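Local coordinates for hypothetical protein XCC2953 (Xanthomonas campestris pv. campestris, PDB 2OZH) that is a putative acetyltransferase of the GNAT family, probably transferring an acyl group to a substrate that has not been identified, at residues Leu46-Phe51 and Met95-Leu100; Phe59-Ser64 and Leu72-Val77. One frame throughout, in Å; residues are numbered along the deposited sequence. Where two conformers were deposited one is given.

Contact 1. Residues Leu46-Phe51 and Met95-Leu100; sequences LCFGGF and MAHPDL
Leu46 CD2 sits over one face of the His97 imidazole, 3.7 Å from the ring centroid and almost straight above it, a CH-pi contact made as the two side chains reach toward each other tip to tip. Pro98 CD covers the opposite face nearer the rim, so the ring is sandwiched between a methyl and a proline methylene. Its rotation is fixed by Asp99 N, which donates to His97 ND1 (3.0 Å) from 22° out of the ring plane. Leu46 CD2 also touches Leu100 CD1 at 4.0 Å. In the GNAT fold the helix after the fourth strand packs on the central sheet; here the turn ending helix 86-96 folds back over the start of strand 46-52, and Leu100 N bonds to His97 O within that turn. Phe48 CG lies beside the backbone N (chi1 -64°); from there the ring reaches over, its CZ 3.9 Å from His97 CD2, with the two ring planes at 85°, an oblique pairing. Toward Leu100 the fit is looser, Phe48 CZ being 4.3 Å from Leu100 CD1. Phe48 and Leu100 are buried and both also pack on Val94; Leu46 and His97 remain partly exposed, and the exposed Pro98 and Asp99 form the solvent side.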
loop_
_atom_site.group_PDB
_atom_site.type_symbol
_atom_site.label_atom_id
_atom_site.label_comp_id
_atom_site.label_asym_id
_atom_site.label_seq_id
_atom_site.Cartn_x
_atom_site.Cartn_y
_atom_site.Cartn_z
ATOM N N LEU A 46 -2.410 -0.643 9.841
ATOM C CA LEU A 46 -1.712 -1.114 11.019
ATOM C C LEU A 46 -0.929 0.058 11.571
ATOM O O LEU A 46 0.006 0.566 10.965
ATOM C CB LEU A 46 -0.776 -2.275 10.690
ATOM C CG LEU A 46 0.030 -2.849 11.854
ATOM C CD1 LEU A 46 -0.848 -3.388 12.937
ATOM C CD2 LEU A 46 0.934 -3.971 11.338
ATOM N N CYS A 47 -1.403 0.573 12.700
ATOM C CA CYS A 47 -0.897 1.809 13.262
ATOM C C CYS A 47 -0.070 1.527 14.498
ATOM O O CYS A 47 -0.398 0.634 15.291
ATOM C CB CYS A 47 -2.024 2.757 13.642
ATOM S SG CYS A 47 -3.083 3.240 12.262
ATOM N N PHE A 48 1.003 2.297 14.647
ATOM C CA PHE A 48 1.946 2.187 15.778
ATOM C C PHE A 48 1.890 3.511 16.530
ATOM O O PHE A 48 2.273 4.556 16.003
ATOM C CB PHE A 48 3.371 1.920 15.263
ATOM C CG PHE A 48 3.492 0.596 14.560
ATOM C CD1 PHE A 48 3.029 0.438 13.276
ATOM C CD2 PHE A 48 4.055 -0.516 15.190
ATOM C CE1 PHE A 48 3.112 -0.791 12.640
ATOM C CE2 PHE A 48 4.126 -1.737 14.569
ATOM C CZ PHE A 48 3.658 -1.875 13.294
ATOM N N GLY A 49 1.423 3.455 17.760
ATOM C CA GLY A 49 1.429 4.636 18.605
ATOM C C GLY A 49 2.494 4.517 19.656
ATOM O O GLY A 49 2.719 3.445 20.202
ATOM N N GLY A 50 3.151 5.623 19.969
ATOM C CA GLY A 50 4.069 5.692 21.078
ATOM C C GLY A 50 3.518 6.624 22.151
ATOM O O GLY A 50 2.991 7.683 21.826
ATOM N N PHE A 51 3.603 6.156 23.384
ATOM C CA PHE A 51 2.956 6.827 24.510
ATOM C C PHE A 51 3.906 6.961 25.683
ATOM O O PHE A 51 4.659 6.020 25.981
ATOM C CB PHE A 51 1.732 6.031 24.975
ATOM C CG PHE A 51 0.719 5.782 23.881
ATOM C CD1 PHE A 51 0.870 4.715 23.024
ATOM C CD2 PHE A 51 -0.367 6.627 23.696
ATOM C CE1 PHE A 51 -0.020 4.478 22.028
ATOM C CE2 PHE A 51 -1.261 6.412 22.691
ATOM C CZ PHE A 51 -1.116 5.352 21.869
HETATM N N MSE A 95 9.567 -3.073 12.044
HETATM C CA MSE A 95 10.424 -4.070 11.411
HETATM C C MSE A 95 10.236 -5.439 12.030
HETATM O O MSE A 95 10.467 -6.471 11.342
HETATM C CB MSE A 95 11.889 -3.659 11.514
HETATM C CG MSE A 95 12.282 -2.455 10.733
HETATM SE SE MSE A 95 12.268 -2.703 8.777
HETATM C CE MSE A 95 10.566 -2.016 8.626
ATOM N N ALA A 96 9.848 -5.494 13.300
ATOM C CA ALA A 96 9.662 -6.757 14.012
ATOM C C ALA A 96 8.241 -7.277 14.000
ATOM O O ALA A 96 7.976 -8.355 14.536
ATOM C CB ALA A 96 10.148 -6.642 15.493
ATOM N N HIS A 97 7.288 -6.512 13.440
ATOM C CA HIS A 97 5.901 -6.901 13.626
ATOM C C HIS A 97 5.581 -8.237 12.952
ATOM O O HIS A 97 5.948 -8.438 11.813
ATOM C CB HIS A 97 4.967 -5.819 13.065
ATOM C CG HIS A 97 3.556 -6.006 13.504
ATOM N ND1 HIS A 97 2.711 -6.918 12.898
ATOM C CD2 HIS A 97 2.868 -5.470 14.539
ATOM C CE1 HIS A 97 1.557 -6.921 13.541
ATOM N NE2 HIS A 97 1.621 -6.042 14.536
ATOM N N PRO A 98 4.873 -9.142 13.640
ATOM C CA PRO A 98 4.708 -10.459 13.049
ATOM C C PRO A 98 3.929 -10.491 11.744
ATOM O O PRO A 98 4.044 -11.468 10.996
ATOM C CB PRO A 98 3.966 -11.248 14.140
ATOM C CG PRO A 98 3.535 -10.303 15.136
ATOM C CD PRO A 98 4.314 -9.045 14.996
ATOM N N ASP A 99 3.142 -9.470 11.456
ATOM C CA ASP A 99 2.324 -9.449 10.227
ATOM C C ASP A 99 3.029 -8.717 9.100
ATOM O O ASP A 99 2.442 -8.545 8.037
ATOM C CB ASP A 99 0.951 -8.844 10.499
ATOM C CG ASP A 99 0.143 -9.675 11.498
ATOM O OD1 ASP A 99 0.263 -10.919 11.493
ATOM O OD2 ASP A 99 -0.607 -9.090 12.296
ATOM N N LEU A 100 4.258 -8.250 9.332
ATOM C CA LEU A 100 5.039 -7.519 8.341
ATOM C C LEU A 100 6.362 -8.187 7.993
ATOM O O LEU A 100 7.316 -7.546 7.546
ATOM C CB LEU A 100 5.296 -6.090 8.804
ATOM C CG LEU A 100 4.078 -5.232 9.111
ATOM C CD1 LEU A 100 4.492 -3.861 9.587
ATOM C CD2 LEU A 100 3.185 -5.059 7.900
#

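Contact 2. Residues Phe59-Ser64 and Leu72-Val77; sequences FARVIS and LGDVFV. With EDO (1,2-ethanediol), chain E.
The Phe76 ring takes Phe59 CB on one face, 3.8 Å from the ring centroid and shifted toward the rim at CE2 and CZ. Its chi1 of 70° sets CG between the backbone N and the carbonyl carbon; Phe59, whose CG is anti to its own N, crosses it obliquely with the ring planes 40° apart. The Arg61 guanidinium is met at its edge: Asp74 OD2 lies almost in its plane and accepts from both NE (2.7 Å) and NH2 (2.9 Å), a side-on salt bridge to one oxygen. Both nitrogens approach from the same face of the carboxylate, NE on the anti side and NH2 from above the plane. Asp74 OD1 is held by Trp29 NE1 and a water, while Arg61 NH1 pairs with Asp65 of the second subunit. On the face opposite Phe59 and Arg61, Val62 CG2 meets Leu72 CD1; Ala60 CB touches Val75 CG2. Backbone bonds join Phe59 to Phe76 and Arg61 to Gly73 in both directions, but the register slips by one between them. Asp74 takes a positive phi (61°), its side chain leaning over strand 55-64, and Val75 N donates to O1 of a 1,2-ethanediol (3.1 Å), probably from the crystallisation liquor. Such a beta bulge in the sheet's fourth strand is typical of GNAT enzymes, whose fourth and fifth strands splay apart and bind acetyl-CoA beside it; a like site between strands 69-77 and 105-109 is plausible.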
loop_
_atom_site.group_PDB
_atom_site.type_symbol
_atom_site.label_atom_id
_atom_site.label_comp_id
_atom_site.label_asym_id
_atom_site.label_seq_id
_atom_site.Cartn_x
_atom_site.Cartn_y
_atom_site.Cartn_z
ATOM N N PHE A 59 3.953 8.459 16.302
ATOM C CA PHE A 59 3.059 7.693 15.452
ATOM C C PHE A 59 3.800 7.206 14.222
ATOM O O PHE A 59 4.715 7.861 13.739
ATOM C CB PHE A 59 1.941 8.634 14.968
ATOM C CG PHE A 59 0.781 7.973 14.227
ATOM C CD1 PHE A 59 0.007 6.998 14.829
ATOM C CD2 PHE A 59 0.467 8.344 12.938
ATOM C CE1 PHE A 59 -1.068 6.428 14.161
ATOM C CE2 PHE A 59 -0.594 7.812 12.290
ATOM C CZ PHE A 59 -1.387 6.876 12.885
ATOM N N ALA A 60 3.363 6.056 13.726
ATOM C CA ALA A 60 3.757 5.562 12.405
ATOM C C ALA A 60 2.633 4.714 11.897
ATOM O O ALA A 60 1.931 4.081 12.672
ATOM C CB ALA A 60 5.052 4.719 12.503
ATOM N N ARG A 61 2.441 4.694 10.588
ATOM C CA ARG A 61 1.297 4.027 10.004
ATOM C C ARG A 61 1.703 3.176 8.806
ATOM O O ARG A 61 2.458 3.641 7.959
ATOM C CB ARG A 61 0.222 5.034 9.589
ATOM C CG ARG A 61 -1.080 4.371 9.146
ATOM C CD ARG A 61 -2.223 5.359 9.091
ATOM N NE ARG A 61 -2.064 6.384 8.076
ATOM C CZ ARG A 61 -2.526 6.288 6.837
ATOM N NH1 ARG A 61 -3.074 5.166 6.399
ATOM N NH2 ARG A 61 -2.459 7.325 6.038
ATOM N N VAL A 62 1.220 1.949 8.781
ATOM C CA VAL A 62 1.541 1.009 7.720
ATOM C C VAL A 62 0.262 0.547 7.016
ATOM O O VAL A 62 -0.692 0.126 7.659
ATOM C CB VAL A 62 2.331 -0.191 8.279
ATOM C CG1 VAL A 62 2.605 -1.232 7.182
ATOM C CG2 VAL A 62 3.622 0.265 8.916
ATOM N N ILE A 63 0.246 0.600 5.687
ATOM C CA ILE A 63 -0.832 0.051 4.885
ATOM C C ILE A 63 -0.240 -1.219 4.245
ATOM O O ILE A 63 0.769 -1.138 3.559
ATOM C CB ILE A 63 -1.277 1.026 3.805
ATOM C CG1 ILE A 63 -1.720 2.345 4.447
ATOM C CG2 ILE A 63 -2.410 0.427 2.997
ATOM C CD1 ILE A 63 -1.991 3.441 3.436
ATOM N N SER A 64 -0.884 -2.358 4.440
ATOM C CA SER A 64 -0.300 -3.623 3.996
ATOM C C SER A 64 -1.348 -4.675 3.790
ATOM O O SER A 64 -2.423 -4.619 4.388
ATOM C CB SER A 64 0.673 -4.099 5.064
ATOM O OG SER A 64 1.361 -5.305 4.704
ATOM N N LEU A 72 4.785 2.559 4.317
ATOM C CA LEU A 72 4.950 3.313 5.553
ATOM C C LEU A 72 4.690 4.771 5.291
ATOM O O LEU A 72 5.213 5.349 4.369
ATOM C CB LEU A 72 6.388 3.139 6.035
ATOM C CG LEU A 72 6.802 3.876 7.309
ATOM C CD1 LEU A 72 6.073 3.290 8.527
ATOM C CD2 LEU A 72 8.326 3.859 7.490
ATOM N N GLY A 73 3.952 5.396 6.199
ATOM C CA GLY A 73 3.781 6.847 6.175
ATOM C C GLY A 73 3.336 7.395 7.514
ATOM O O GLY A 73 3.217 6.684 8.503
ATOM N N ASP A 74 3.113 8.697 7.516
ATOM C CA ASP A 74 2.598 9.434 8.672
ATOM C C ASP A 74 3.507 9.356 9.900
ATOM O O ASP A 74 3.050 9.533 11.014
ATOM C CB ASP A 74 1.174 9.016 9.024
ATOM C CG ASP A 74 0.147 9.427 7.980
ATOM O OD1 ASP A 74 0.392 10.343 7.185
ATOM O OD2 ASP A 74 -0.974 8.879 8.058
ATOM N N VAL A 75 4.795 9.163 9.719
ATOM C CA VAL A 75 5.716 9.046 10.852
ATOM C C VAL A 75 5.946 10.396 11.464
ATOM O O VAL A 75 6.310 11.382 10.775
ATOM C CB VAL A 75 7.054 8.417 10.412
ATOM C CG1 VAL A 75 8.062 8.417 11.567
ATOM C CG2 VAL A 75 6.844 7.001 9.886
ATOM N N PHE A 76 5.748 10.495 12.788
ATOM C CA PHE A 76 6.104 11.701 13.477
ATOM C C PHE A 76 6.408 11.416 14.951
ATOM O O PHE A 76 5.933 10.449 15.532
ATOM C CB PHE A 76 5.019 12.796 13.352
ATOM C CG PHE A 76 3.716 12.531 14.099
ATOM C CD1 PHE A 76 3.625 12.732 15.461
ATOM C CD2 PHE A 76 2.565 12.173 13.427
ATOM C CE1 PHE A 76 2.411 12.560 16.162
ATOM C CE2 PHE A 76 1.374 11.988 14.104
ATOM C CZ PHE A 76 1.296 12.157 15.449
ATOM N N VAL A 77 7.187 12.345 15.518
ATOM C CA VAL A 77 7.417 12.474 16.958
ATOM C C VAL A 77 7.158 13.924 17.304
ATOM O O VAL A 77 7.643 14.803 16.603
ATOM C CB VAL A 77 8.846 12.061 17.341
ATOM C CG1 VAL A 77 9.106 12.319 18.803
ATOM C CG2 VAL A 77 9.088 10.600 17.001
HETATM C C1 EDO E . 7.476 7.947 6.782
HETATM O O1 EDO E . 6.327 8.778 7.035
HETATM C C2 EDO E . 7.934 8.062 5.357
HETATM O O2 EDO E . 8.513 9.344 5.098
HETATM O O HOH W 1 -1.582 10.521 5.147
#

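The centres of contacts 1 and 2 lie about 9 Å apart on one mixed sheet, in which strands 46-52, 55-64 and 69-77 are successive antiparallel neighbours. Along the chain the order is 46-51, 59-64, 72-77, 95-100, so the hairpin of contact 2 is nested within the loop closed by contact 1. The two meet directly: probable backbone hydrogen bonds run from Phe48 N to Ala60 O and from Val62 N to Leu46 O, and Leu100 CD2 packs on Ser64 OG. Contact 2 thus builds the sheet near the centre of the chain, and contact 1 brings the end of helix 86-96 back onto it, so both belong to the sheet-and-helix core expected of a GNAT acetyltransferase.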